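Local coordinates for protein xylan esterase 1 (Thermoanaerobacterium sp. 'JW/SL YS485', PDB 3FCY) that probably hydrolyses carboxylic esters, taking acetyl groups off xylan and possibly cephalosporin C, as a calcium-binding alpha/beta hydrolase of carbohydrate esterase family 7, at residues Val77-Cys82 with Asn129-Gly134; Lys320-Tyr325 with Gly334-Gln339. All blocks are in the same frame, centred on the assembly; numbering follows the deposited sequence.

Interaction 1 of 2, residues Val77-Cys82 with Asn129-Gly134; sequences VSFAEC and NYVAAG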
loop_
_atom_site.group_PDB
_atom_site.type_symbol
_atom_site.label_atom_id
_atom_site.label_comp_id
_atom_site.label_asym_id
_atom_site.label_seq_id
_atom_site.Cartn_x
_atom_site.Cartn_y
_atom_site.Cartn_z
ATOM N N VAL A 77 13.578 -7.064 -42.135
ATOM C CA VAL A 77 12.685 -8.137 -42.554
ATOM C C VAL A 77 12.719 -8.123 -44.080
ATOM O O VAL A 77 13.064 -7.109 -44.684
ATOM C CB VAL A 77 11.236 -7.921 -42.064
ATOM C CG1 VAL A 77 11.168 -8.107 -40.550
ATOM C CG2 VAL A 77 10.749 -6.536 -42.461
ATOM N N SER A 78 12.361 -9.240 -44.700
ATOM C CA SER A 78 12.398 -9.338 -46.157
ATOM C C SER A 78 11.217 -8.704 -46.881
ATOM O O SER A 78 11.323 -8.370 -48.063
ATOM C CB SER A 78 12.508 -10.809 -46.573
ATOM O OG SER A 78 11.374 -11.548 -46.144
ATOM N N PHE A 79 10.103 -8.522 -46.177
ATOM C CA PHE A 79 8.899 -7.969 -46.792
ATOM C C PHE A 79 8.677 -6.471 -46.618
ATOM O O PHE A 79 7.630 -5.945 -47.007
ATOM C CB PHE A 79 7.680 -8.728 -46.277
ATOM C CG PHE A 79 7.555 -8.718 -44.785
ATOM C CD1 PHE A 79 6.859 -7.704 -44.139
ATOM C CD2 PHE A 79 8.156 -9.708 -44.022
ATOM C CE1 PHE A 79 6.762 -7.682 -42.754
ATOM C CE2 PHE A 79 8.065 -9.696 -42.636
ATOM C CZ PHE A 79 7.368 -8.682 -42.000
ATOM N N ALA A 80 9.654 -5.781 -46.042
ATOM C CA ALA A 80 9.534 -4.342 -45.845
ATOM C C ALA A 80 10.889 -3.713 -45.552
ATOM O O ALA A 80 11.852 -4.407 -45.231
ATOM C CB ALA A 80 8.565 -4.045 -44.701
ATOM N N GLU A 81 10.946 -2.391 -45.675
ATOM C CA GLU A 81 12.163 -1.642 -45.399
ATOM C C GLU A 81 11.980 -0.915 -44.070
ATOM O O GLU A 81 11.019 -0.166 -43.893
ATOM C CB GLU A 81 12.433 -0.624 -46.511
ATOM C CG GLU A 81 12.891 -1.233 -47.832
ATOM C CD GLU A 81 14.107 -2.125 -47.666
ATOM O OE1 GLU A 81 15.081 -1.695 -47.010
ATOM O OE2 GLU A 81 14.093 -3.257 -48.190
ATOM N N CYS A 82 12.897 -1.150 -43.139
ATOM C CA CYS A 82 12.833 -0.516 -41.825
ATOM C C CYS A 82 13.894 0.568 -41.726
ATOM O O CYS A 82 15.091 0.285 -41.789
ATOM C CB CYS A 82 13.040 -1.555 -40.725
ATOM S SG CYS A 82 11.730 -2.798 -40.653
ATOM N N ASN A 129 1.903 -5.360 -37.805
ATOM C CA ASN A 129 0.536 -5.829 -37.993
ATOM C C ASN A 129 -0.154 -4.965 -39.048
ATOM O O ASN A 129 -0.946 -5.466 -39.842
ATOM C CB ASN A 129 -0.236 -5.817 -36.663
ATOM C CG ASN A 129 -0.329 -4.439 -36.042
ATOM O OD1 ASN A 129 0.569 -3.613 -36.188
ATOM N ND2 ASN A 129 -1.413 -4.194 -35.317
ATOM N N TYR A 130 0.158 -3.671 -39.074
ATOM C CA TYR A 130 -0.433 -2.799 -40.085
ATOM C C TYR A 130 0.338 -2.892 -41.401
ATOM O O TYR A 130 -0.216 -2.636 -42.473
ATOM C CB TYR A 130 -0.489 -1.345 -39.604
ATOM C CG TYR A 130 -1.662 -1.083 -38.689
ATOM C CD1 TYR A 130 -1.566 -1.315 -37.315
ATOM C CD2 TYR A 130 -2.884 -0.646 -39.204
ATOM C CE1 TYR A 130 -2.659 -1.119 -36.475
ATOM C CE2 TYR A 130 -3.986 -0.448 -38.375
ATOM C CZ TYR A 130 -3.865 -0.686 -37.010
ATOM O OH TYR A 130 -4.939 -0.480 -36.178
ATOM N N VAL A 131 1.612 -3.261 -41.328
ATOM C CA VAL A 131 2.403 -3.410 -42.543
ATOM C C VAL A 131 1.807 -4.608 -43.289
ATOM O O VAL A 131 1.786 -4.640 -44.518
ATOM C CB VAL A 131 3.902 -3.674 -42.229
ATOM C CG1 VAL A 131 4.663 -3.988 -43.517
ATOM C CG2 VAL A 131 4.515 -2.445 -41.556
ATOM N N ALA A 132 1.316 -5.587 -42.534
ATOM C CA ALA A 132 0.697 -6.766 -43.133
ATOM C C ALA A 132 -0.503 -6.320 -43.966
ATOM O O ALA A 132 -0.879 -6.981 -44.935
ATOM C CB ALA A 132 0.242 -7.740 -42.051
ATOM N N ALA A 133 -1.096 -5.195 -43.578
ATOM C CA ALA A 133 -2.252 -4.654 -44.279
ATOM C C ALA A 133 -1.830 -3.729 -45.414
ATOM O O ALA A 133 -2.668 -3.068 -46.023
ATOM C CB ALA A 133 -3.153 -3.906 -43.303
ATOM N N GLY A 134 -0.528 -3.678 -45.686
ATOM C CA GLY A 134 -0.030 -2.839 -46.765
ATOM C C GLY A 134 0.206 -1.381 -46.412
ATOM O O GLY A 134 0.453 -0.560 -47.296
#
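Val131 reaches across to Phe79 and Ala80, and all the direct packing here passes through one of its two methyls, CG1. Two residues earlier, Asn129 turns its side chain back on the main chain, where OD1 takes a weak, bent bond from the N of Tyr130. Tyr130 faces the other way, onto Met338 and Met341 of helix 333-342 and Val137 of strand 136-140.

At Val131 the chain meets its partner. CG1 stands anti to the backbone N (chi1 173°), which carries it forward to the methyl of Ala80: Val131 CG1 to Ala80 CB is 4.1 Å. The same methyl comes to the rim of the Phe79 ring, near the ring plane, with CG1 4.3 Å from Phe79 CE1. That ring is also backed from within its own segment, for Val77 CG2 lies 4.0 Å above the ring plane, over its centre. No hydrogen bond crosses; the contact is small and purely apolar, and Ile100 and Pro102 of the adjoining strand 94-102 also meet Val131.

This is the connection of a beta-alpha-beta crossover: helix 128-131 lies on the chain connection that joins the parallel, adjacent strands 108-114 and 136-140, and here it lies against the start of strand 80-88 in the antiparallel part of the same sheet. A type I turn spans Val131 to Gly134. Within it Ala132 packs on Ala132 of the second subunit, while Ala133 meets Phe79 of that subunit and gives its O to the hydroxyl of Tyr345, a calcium-binding residue. Gly134, at positive phi (84°), is the C-prime residue of a Schellman motif that ends the helix, its N 2.8 Å from the O of Val131.

Interaction 2 of 2, residues Lys320-Tyr325 with Gly334-Gln339; sequences KVYPDY and GDLAMQ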
loop_
_atom_site.group_PDB
_atom_site.type_symbol
_atom_site.label_atom_id
_atom_site.label_comp_id
_atom_site.label_asym_id
_atom_site.label_seq_id
_atom_site.Cartn_x
_atom_site.Cartn_y
_atom_site.Cartn_z
ATOM N N LYS A 320 -15.915 4.253 -27.576
ATOM C CA LYS A 320 -16.197 2.962 -26.967
ATOM C C LYS A 320 -15.951 3.061 -25.465
ATOM O O LYS A 320 -14.862 3.447 -25.030
ATOM C CB LYS A 320 -15.299 1.886 -27.585
ATOM C CG LYS A 320 -15.436 1.783 -29.100
ATOM C CD LYS A 320 -16.883 1.508 -29.497
ATOM C CE LYS A 320 -17.101 1.734 -30.984
ATOM N NZ LYS A 320 -18.527 1.535 -31.377
ATOM N N VAL A 321 -16.972 2.713 -24.686
ATOM C CA VAL A 321 -16.907 2.779 -23.228
ATOM C C VAL A 321 -16.659 1.417 -22.592
ATOM O O VAL A 321 -17.358 0.447 -22.893
ATOM C CB VAL A 321 -18.222 3.360 -22.654
ATOM C CG1 VAL A 321 -18.133 3.472 -21.137
ATOM C CG2 VAL A 321 -18.502 4.718 -23.282
ATOM N N TYR A 322 -15.661 1.358 -21.714
ATOM C CA TYR A 322 -15.297 0.129 -21.013
ATOM C C TYR A 322 -15.427 0.382 -19.507
ATOM O O TYR A 322 -14.482 0.830 -18.849
ATOM C CB TYR A 322 -13.862 -0.265 -21.379
ATOM C CG TYR A 322 -13.720 -0.649 -22.833
ATOM C CD1 TYR A 322 -13.755 -1.988 -23.224
ATOM C CD2 TYR A 322 -13.611 0.326 -23.825
ATOM C CE1 TYR A 322 -13.686 -2.350 -24.568
ATOM C CE2 TYR A 322 -13.546 -0.023 -25.170
ATOM C CZ TYR A 322 -13.585 -1.365 -25.532
ATOM O OH TYR A 322 -13.523 -1.720 -26.858
ATOM N N PRO A 323 -16.615 0.104 -18.950
ATOM C CA PRO A 323 -16.924 0.294 -17.530
ATOM C C PRO A 323 -15.915 -0.251 -16.524
ATOM O O PRO A 323 -15.612 0.406 -15.533
ATOM C CB PRO A 323 -18.292 -0.373 -17.387
ATOM C CG PRO A 323 -18.923 -0.112 -18.728
ATOM C CD PRO A 323 -17.780 -0.452 -19.663
ATOM N N ASP A 324 -15.382 -1.438 -16.786
ATOM C CA ASP A 324 -14.458 -2.066 -15.845
ATOM C C ASP A 324 -12.978 -1.887 -16.129
ATOM O O ASP A 324 -12.144 -2.543 -15.502
ATOM C CB ASP A 324 -14.787 -3.556 -15.757
ATOM C CG ASP A 324 -16.276 -3.803 -15.685
ATOM O OD1 ASP A 324 -16.904 -3.391 -14.687
ATOM O OD2 ASP A 324 -16.822 -4.392 -16.638
ATOM N N TYR A 325 -12.641 -1.006 -17.061
ATOM C CA TYR A 325 -11.238 -0.784 -17.381
ATOM C C TYR A 325 -10.731 0.562 -16.897
ATOM O O TYR A 325 -11.494 1.525 -16.788
ATOM C CB TYR A 325 -10.998 -0.902 -18.891
ATOM C CG TYR A 325 -10.986 -2.326 -19.403
ATOM C CD1 TYR A 325 -12.172 -3.041 -19.573
ATOM C CD2 TYR A 325 -9.781 -2.963 -19.704
ATOM C CE1 TYR A 325 -12.157 -4.361 -20.033
ATOM C CE2 TYR A 325 -9.755 -4.276 -20.161
ATOM C CZ TYR A 325 -10.941 -4.968 -20.324
ATOM O OH TYR A 325 -10.908 -6.261 -20.787
ATOM N N GLY A 334 -8.404 -2.973 -29.837
ATOM C CA GLY A 334 -7.343 -3.018 -30.826
ATOM C C GLY A 334 -7.895 -3.463 -32.168
ATOM O O GLY A 334 -7.504 -2.946 -33.216
ATOM N N ASP A 335 -8.810 -4.429 -32.136
ATOM C CA ASP A 335 -9.427 -4.938 -33.356
ATOM C C ASP A 335 -10.376 -3.915 -33.970
ATOM O O ASP A 335 -10.435 -3.781 -35.190
ATOM C CB ASP A 335 -10.156 -6.255 -33.075
ATOM C CG ASP A 335 -9.191 -7.421 -32.897
ATOM O OD1 ASP A 335 -9.644 -8.533 -32.550
ATOM O OD2 ASP A 335 -7.974 -7.225 -33.109
ATOM N N LEU A 336 -11.113 -3.187 -33.134
ATOM C CA LEU A 336 -12.022 -2.162 -33.644
ATOM C C LEU A 336 -11.184 -1.058 -34.294
ATOM O O LEU A 336 -11.550 -0.512 -35.341
ATOM C CB LEU A 336 -12.873 -1.573 -32.510
ATOM C CG LEU A 336 -13.909 -2.495 -31.852
ATOM C CD1 LEU A 336 -14.591 -1.768 -30.701
ATOM C CD2 LEU A 336 -14.942 -2.937 -32.898
ATOM N N ALA A 337 -10.052 -0.741 -33.667
ATOM C CA ALA A 337 -9.156 0.292 -34.179
ATOM C C ALA A 337 -8.594 -0.086 -35.546
ATOM O O ALA A 337 -8.563 0.742 -36.449
ATOM C CB ALA A 337 -8.006 0.542 -33.188
ATOM N N MET A 338 -8.145 -1.329 -35.708
ATOM C CA MET A 338 -7.601 -1.737 -36.999
ATOM C C MET A 338 -8.661 -1.734 -38.099
ATOM O O MET A 338 -8.407 -1.267 -39.205
ATOM C CB MET A 338 -6.963 -3.126 -36.940
ATOM C CG MET A 338 -6.513 -3.589 -38.330
ATOM S SD MET A 338 -5.469 -5.040 -38.348
ATOM C CE MET A 338 -3.848 -4.287 -38.088
ATOM N N GLN A 339 -9.841 -2.270 -37.803
ATOM C CA GLN A 339 -10.912 -2.286 -38.791
ATOM C C GLN A 339 -11.230 -0.840 -39.167
ATOM O O GLN A 339 -11.522 -0.541 -40.322
ATOM C CB GLN A 339 -12.156 -2.971 -38.225
ATOM C CG GLN A 339 -12.030 -4.485 -38.062
ATOM C CD GLN A 339 -11.791 -5.202 -39.386
ATOM O OE1 GLN A 339 -12.364 -4.838 -40.412
ATOM N NE2 GLN A 339 -10.950 -6.236 -39.362
#
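Lys320 and Leu336 meet through the aliphatic part of the lysine and one leucine methyl, CD1. The bond from CA to CB of Lys320 is directed toward the helix, but CB itself, 4.9 Å from Leu336 CD1, is still short of contact. CG is the atom that touches, 4.0 Å from CD1 of Leu336. The torsion about CA-CB sets CG anti to the carbonyl carbon (chi1 -57°), and at chi2, also -57°, the chain bends instead of running straight on. That bend keeps CD alongside the same methyl, with Lys320 CD and Leu336 CD1 4.2 Å apart. From there the chain is extended: CE passes at 4.3 Å from Leu336 CD1, and NZ draws off to 5.2 Å from it, so the ammonium group travels beyond the methyl while the carbons below it do the packing. Overall the two side chains cross at about a right angle.

The leucine methyl has a second neighbour in Tyr322. Its phenol comes at Leu336 with the hydroxyl in front, Tyr322 OH lying 4.0 Å from CD1, and this is van der Waals contact without a hydrogen bond. CD1 thus meets the lysine stem and the phenolic oxygen on its strand-facing side, and Phe333, one turn earlier on the helix, also touches both Lys320 and Tyr322.

Beyond Tyr322 a type I turn carries Asp324 and Tyr325 against the third subunit: Asp324 hydrogen-bonds to His264 and Trp241 of that subunit, and Tyr325 makes a cation-pi contact with its Arg258. Within the chain, strand 317-322 is the outermost of its side of the sheet, bonded to strand 289-295, and helix 333-342 packs against it after the loop that carries His327, predicted to complete the catalytic triad, as in other alpha/beta hydrolases.

Interaction 1 closes before interaction 2 opens along the chain, and their centres are about 25 Å apart. Both reach the same mixed sheet, at different parts of it: strand 80-88 belongs to the antiparallel end, whereas strand 317-322 is the outermost at the parallel end. Helices 128-131 and 333-342 bridge the gap. Tyr130 OH comes 3.1 Å from Met338 CA, and Asn129 O lies 3.6 Å from Met338 CE, so the helical segments of the two contacts pack on each other. Both contacts also touch the second subunit, which places this pair of helices at an interface of the six-chain assembly, with calcium-binding Glu343 and Tyr345 about 9 Å from Leu336 and Val131 respectively, side chain to side chain.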